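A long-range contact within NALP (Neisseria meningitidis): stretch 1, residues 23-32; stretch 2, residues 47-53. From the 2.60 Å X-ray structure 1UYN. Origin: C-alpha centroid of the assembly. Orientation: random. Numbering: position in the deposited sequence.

Stretch 1 23-32: DMQGRRLKAV
Stretch 2 47-53: AQTQQDG

Residues 23-32 are part of a longer helix, with phi/psi near -65/-39, and residues 47-53 are part of a longer extended strand, with phi from -100 to -168° and psi from 106 to 148°. The two run roughly antiparallel, at 147° between their N-to-C directions, and their axes approach to 10.3 Å. The register is set by Met 24 CA to Asp 52 CA, 7.5 Å, and Arg 28 CA to Gln 50 CA, 7.9 Å. Within the helix, Arg 28 N donates to Met 24 O (3.1 Å) and Ala 31 N to Arg 27 O (3.0 Å). Strand alternation directs the CA-to-CB bonds of Gln 48, Gln 50 and Asp 52 toward the helix, while Thr 49 and Gln 51 remain out of reach; Arg 27 and Ala 31, one turn apart, point toward the strand. The only hydrogen bond and salt bridge identified across the contact joins Arg 27 NE to Asp 52 OD1, 2.8 Å with an N-H...O angle of 133°. Arg 27 adopts m, t, m with chi4 -80°, which turns its guanidinium back along the helix to Asp 23 (chi1 t): NH2 and NH1 of Arg 27 donate to Asp 23 OD2 at 3.1 and 3.2 Å. The guanidinium thus joins two carboxylates, one from each stretch. Asp 52 (chi1 m) also packs against Met 24, whose CG lies 3.5 Å from Asp 52 OD2. Gln 50, extended in t, t, has the largest area covered by the opposing stretch; its amide end lies close to Met 24, Arg 27, Arg 28 and Ala 31. Arg 28 (m, t, t) takes its guanidinium elsewhere, with NH1 donating to Gln 25 OE1 at 3.0 Å. Farther along, Ala 31 CB rests 4.1 Å from Gln 48 OE1. Together the stretches bury 292 Å².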

# COMPACT_ATOMS: atom_id res chain seq x y z
N ASP A 23 -0.37 -2.75 5.91
CA ASP A 23 -1.52 -3.02 5.05
C ASP A 23 -1.65 -1.84 4.09
O ASP A 23 -1.82 -2.03 2.90
CB ASP A 23 -2.74 -3.15 5.92
CG ASP A 23 -3.96 -3.54 5.17
OD1 ASP A 23 -4.06 -4.71 4.77
OD2 ASP A 23 -4.90 -2.77 4.98
N MET A 24 -1.50 -0.63 4.61
CA MET A 24 -1.48 0.55 3.78
C MET A 24 -0.35 0.55 2.81
O MET A 24 -0.54 0.95 1.67
CB MET A 24 -1.43 1.84 4.61
CG MET A 24 -2.82 2.46 4.78
SD MET A 24 -2.94 3.59 6.14
CE MET A 24 -4.54 3.18 6.72
N GLN A 25 0.81 0.12 3.26
CA GLN A 25 2.02 0.01 2.46
C GLN A 25 1.86 -0.93 1.27
O GLN A 25 2.46 -0.69 0.24
CB GLN A 25 3.19 -0.49 3.30
CG GLN A 25 4.53 -0.22 2.68
CD GLN A 25 5.06 1.20 2.95
OE1 GLN A 25 4.27 2.13 3.09
NE2 GLN A 25 6.40 1.36 2.96
N GLY A 26 1.06 -1.98 1.38
CA GLY A 26 0.86 -2.85 0.25
C GLY A 26 0.13 -2.14 -0.88
O GLY A 26 0.33 -2.45 -2.08
N ARG A 27 -0.77 -1.24 -0.53
CA ARG A 27 -1.48 -0.52 -1.57
C ARG A 27 -0.56 0.55 -2.16
O ARG A 27 -0.61 0.80 -3.37
CB ARG A 27 -2.77 0.09 -1.06
CG ARG A 27 -3.82 -0.96 -0.67
CD ARG A 27 -5.10 -0.31 -0.26
NE ARG A 27 -4.98 0.16 1.10
CZ ARG A 27 -5.09 -0.63 2.14
NH1 ARG A 27 -5.35 -1.93 1.97
NH2 ARG A 27 -4.97 -0.13 3.37
N ARG A 28 0.29 1.16 -1.32
CA ARG A 28 1.22 2.15 -1.84
C ARG A 28 2.08 1.53 -2.92
O ARG A 28 2.34 2.15 -3.94
CB ARG A 28 2.12 2.75 -0.75
CG ARG A 28 1.34 3.55 0.23
CD ARG A 28 2.13 4.10 1.37
NE ARG A 28 1.26 4.75 2.38
CZ ARG A 28 1.08 4.31 3.62
NH1 ARG A 28 1.67 3.19 4.07
NH2 ARG A 28 0.29 4.99 4.43
N LEU A 29 2.52 0.30 -2.68
CA LEU A 29 3.32 -0.42 -3.66
C LEU A 29 2.50 -0.74 -4.94
O LEU A 29 3.02 -0.69 -6.07
CB LEU A 29 3.86 -1.70 -3.04
CG LEU A 29 4.93 -2.39 -3.91
CD1 LEU A 29 6.26 -1.61 -3.90
CD2 LEU A 29 5.13 -3.81 -3.53
N LYS A 30 1.22 -1.09 -4.76
CA LYS A 30 0.33 -1.37 -5.88
C LYS A 30 0.34 -0.18 -6.82
O LYS A 30 0.41 -0.33 -8.02
CB LYS A 30 -1.11 -1.63 -5.41
CG LYS A 30 -1.68 -3.06 -5.63
CD LYS A 30 -2.71 -3.49 -4.46
CE LYS A 30 -2.17 -4.64 -3.55
NZ LYS A 30 -2.51 -4.50 -2.04
N ALA A 31 0.28 1.01 -6.25
CA ALA A 31 0.13 2.25 -7.00
C ALA A 31 1.36 2.55 -7.90
O ALA A 31 1.25 3.03 -9.03
CB ALA A 31 -0.14 3.39 -6.00
N VAL A 32 2.52 2.27 -7.37
CA VAL A 32 3.76 2.43 -8.10
C VAL A 32 3.85 1.37 -9.22
O VAL A 32 4.39 1.63 -10.30
CB VAL A 32 4.93 2.28 -7.09
CG1 VAL A 32 6.32 2.21 -7.77
CG2 VAL A 32 4.88 3.41 -6.10
N ALA A 47 2.57 13.10 -9.49
CA ALA A 47 2.25 13.48 -8.11
C ALA A 47 0.86 12.96 -7.75
O ALA A 47 -0.09 13.17 -8.51
CB ALA A 47 2.26 15.00 -7.96
N GLN A 48 0.73 12.32 -6.59
CA GLN A 48 -0.45 11.54 -6.22
C GLN A 48 -0.79 11.72 -4.74
O GLN A 48 0.10 11.81 -3.88
CB GLN A 48 -0.19 10.04 -6.47
CG GLN A 48 -1.04 9.37 -7.50
CD GLN A 48 -0.37 8.19 -8.21
OE1 GLN A 48 -0.40 7.07 -7.72
NE2 GLN A 48 0.24 8.44 -9.35
N THR A 49 -2.09 11.77 -4.45
CA THR A 49 -2.62 11.50 -3.11
C THR A 49 -3.47 10.23 -3.03
O THR A 49 -4.47 10.10 -3.72
CB THR A 49 -3.49 12.67 -2.69
OG1 THR A 49 -2.69 13.85 -2.72
CG2 THR A 49 -3.90 12.54 -1.22
N GLN A 50 -3.07 9.30 -2.17
CA GLN A 50 -3.89 8.12 -1.89
C GLN A 50 -4.51 8.30 -0.51
O GLN A 50 -3.78 8.48 0.42
CB GLN A 50 -3.04 6.86 -1.98
CG GLN A 50 -3.64 5.60 -1.36
CD GLN A 50 -2.62 4.42 -1.30
OE1 GLN A 50 -2.35 3.87 -0.21
NE2 GLN A 50 -2.07 4.04 -2.46
N GLN A 51 -5.85 8.31 -0.39
CA GLN A 51 -6.56 8.22 0.91
C GLN A 51 -7.08 6.80 1.20
O GLN A 51 -7.54 6.10 0.31
CB GLN A 51 -7.73 9.21 1.00
CG GLN A 51 -7.41 10.67 0.66
CD GLN A 51 -6.38 11.32 1.62
OE1 GLN A 51 -5.71 12.29 1.24
NE2 GLN A 51 -6.28 10.81 2.84
N ASP A 52 -7.03 6.39 2.46
CA ASP A 52 -7.38 5.05 2.93
C ASP A 52 -8.33 5.17 4.10
O ASP A 52 -8.21 6.11 4.88
CB ASP A 52 -6.14 4.32 3.40
CG ASP A 52 -5.40 3.65 2.29
OD1 ASP A 52 -6.00 2.73 1.68
OD2 ASP A 52 -4.24 3.96 1.93
N GLY A 53 -9.25 4.22 4.25
CA GLY A 53 -10.27 4.34 5.28
C GLY A 53 -11.02 3.06 5.49
O GLY A 53 -11.84 2.68 4.69